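Local coordinates for protein aldehyde dehydrogenase (Anabaena variabilis, PDB 4H7N) that probably oxidises aldehydes to carboxylic acids with NAD+ as the electron acceptor, as other members of the aldehyde dehydrogenase family do, at residues 57-60 with 61-65. Numbering follows the deposited sequence.
Sequences QQWK and QAILS
Lys60 and Leu64 are joined by a backbone hydrogen bond, Leu64 N to Lys60 O at 2.9 Å. The same i to i+4 step links Gln61 to Gln57, Ala62 to Gln58 and Ile63 to Trp59. The bond from Ile63 N to Trp59 O is also 2.9 Å. Within residues 57-60, Lys60 NZ donates to a lone pair of Gln57 OE1 at 3.2 Å, lying in the plane of the amide carbonyl. Both side chains also reach Asp96 of helix 82-106: Lys60 NZ by a salt bridge, Gln57 NE2 by a hydrogen bond. The carboxylate thus ties the two polar ends together. Near the end of the segment, Ser65 OG bonds back to Ala62 O at 2.6 Å. The four backbone bonds are the i to i+4 pattern of the α-helix 48-64, whose side chains touch helices 82-106 and 169-176. On the side of helix 82-106, the aliphatic part of Lys60 runs alongside Leu64, with Lys60 CE 4.0 Å from Leu64 CD1. Leu92 touches both side chains. Toward helix 169-176, Ile63 CD1 sits over the face of the Trp59 indole in a CH-pi contact, 3.7 Å from the centroid of the five-membered ring. With CG1 anti to the carbonyl carbon (chi1 -66°), the Ile63 branch starts back toward Trp59, and the extended chi2 (159°) sets CD1 over the ring. Trp59 NE1 makes a weak hydrogen bond to Leu172 O. Replacing Trp59 with an alanine would probably leave Ile63 CD1 without the ring beneath it and open a gap against Ala175 and Leu176.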
loop_
_atom_site.group_PDB
_atom_site.type_symbol
_atom_site.label_atom_id
_atom_site.label_comp_id
_atom_site.label_asym_id
_atom_site.label_seq_id
_atom_site.Cartn_x
_atom_site.Cartn_y
_atom_site.Cartn_z
ATOM N N GLN A 57 -1.193 -9.780 26.776
ATOM C CA GLN A 57 -0.342 -9.960 27.955
ATOM C C GLN A 57 -0.642 -11.282 28.686
ATOM O O GLN A 57 0.273 -11.888 29.251
ATOM C CB GLN A 57 -0.442 -8.752 28.922
ATOM C CG GLN A 57 0.184 -7.487 28.297
ATOM C CD GLN A 57 1.722 -7.527 28.220
ATOM O OE1 GLN A 57 2.395 -8.023 29.105
ATOM N NE2 GLN A 57 2.271 -6.976 27.170
ATOM N N GLN A 58 -1.908 -11.695 28.726
ATOM C CA GLN A 58 -2.267 -13.013 29.296
ATOM C C GLN A 58 -1.608 -14.128 28.486
ATOM O O GLN A 58 -1.128 -15.098 29.066
ATOM C CB GLN A 58 -3.788 -13.276 29.314
ATOM C CG GLN A 58 -4.503 -12.795 30.535
ATOM C CD GLN A 58 -5.984 -12.433 30.334
ATOM O OE1 GLN A 58 -6.605 -12.700 29.295
ATOM N NE2 GLN A 58 -6.564 -11.816 31.381
ATOM N N TRP A 59 -1.618 -13.985 27.155
ATOM C CA TRP A 59 -0.965 -14.950 26.255
ATOM C C TRP A 59 0.542 -14.960 26.517
ATOM O O TRP A 59 1.143 -16.039 26.699
ATOM C CB TRP A 59 -1.304 -14.658 24.776
ATOM C CG TRP A 59 -0.819 -15.694 23.829
ATOM C CD1 TRP A 59 -0.881 -17.046 24.001
ATOM C CD2 TRP A 59 -0.212 -15.488 22.572
ATOM N NE1 TRP A 59 -0.378 -17.675 22.935
ATOM C CE2 TRP A 59 0.078 -16.760 22.046
ATOM C CE3 TRP A 59 0.117 -14.352 21.826
ATOM C CZ2 TRP A 59 0.684 -16.938 20.829
ATOM C CZ3 TRP A 59 0.722 -14.525 20.622
ATOM C CH2 TRP A 59 1.017 -15.816 20.132
ATOM N N LYS A 60 1.141 -13.781 26.646
ATOM C CA LYS A 60 2.548 -13.688 26.972
ATOM C C LYS A 60 2.878 -14.397 28.310
ATOM O O LYS A 60 3.858 -15.146 28.422
ATOM C CB LYS A 60 3.015 -12.232 27.052
ATOM C CG LYS A 60 4.520 -12.116 27.134
ATOM C CD LYS A 60 5.027 -10.680 27.248
ATOM C CE LYS A 60 5.369 -10.372 28.677
ATOM N NZ LYS A 60 5.419 -8.930 28.983
ATOM N N GLN A 61 2.058 -14.167 29.315
ATOM C CA GLN A 61 2.251 -14.863 30.580
ATOM C C GLN A 61 2.220 -16.380 30.436
ATOM O O GLN A 61 3.060 -17.061 31.020
ATOM C CB GLN A 61 1.249 -14.400 31.658
ATOM C CG GLN A 61 1.572 -13.003 32.187
ATOM C CD GLN A 61 3.046 -12.857 32.589
ATOM O OE1 GLN A 61 3.608 -13.711 33.310
ATOM N NE2 GLN A 61 3.683 -11.794 32.118
ATOM N N ALA A 62 1.252 -16.907 29.698
ATOM C CA ALA A 62 1.152 -18.340 29.479
ATOM C C ALA A 62 2.366 -18.893 28.732
ATOM O O ALA A 62 2.835 -19.968 29.051
ATOM C CB ALA A 62 -0.133 -18.707 28.733
ATOM N N ILE A 63 2.846 -18.176 27.730
ATOM C CA ILE A 63 4.029 -18.586 26.998
ATOM C C ILE A 63 5.217 -18.594 27.922
ATOM O O ILE A 63 6.006 -19.548 27.934
ATOM C CB ILE A 63 4.326 -17.629 25.822
ATOM C CG1 ILE A 63 3.234 -17.713 24.794
ATOM C CG2 ILE A 63 5.676 -17.931 25.191
ATOM C CD1 ILE A 63 3.170 -16.481 23.896
ATOM N N LEU A 64 5.367 -17.547 28.710
ATOM C CA LEU A 64 6.458 -17.510 29.673
ATOM C C LEU A 64 6.412 -18.646 30.678
ATOM O O LEU A 64 7.463 -19.106 31.125
ATOM C CB LEU A 64 6.424 -16.192 30.444
ATOM C CG LEU A 64 6.968 -14.978 29.697
ATOM C CD1 LEU A 64 6.693 -13.684 30.446
ATOM C CD2 LEU A 64 8.460 -15.157 29.449
ATOM N N SER A 65 5.210 -19.066 31.089
ATOM C CA SER A 65 5.089 -20.195 32.012
ATOM C C SER A 65 5.593 -21.519 31.438
ATOM O O SER A 65 5.797 -22.466 32.183
ATOM C CB SER A 65 3.638 -20.403 32.457
ATOM O OG SER A 65 2.850 -21.068 31.454
#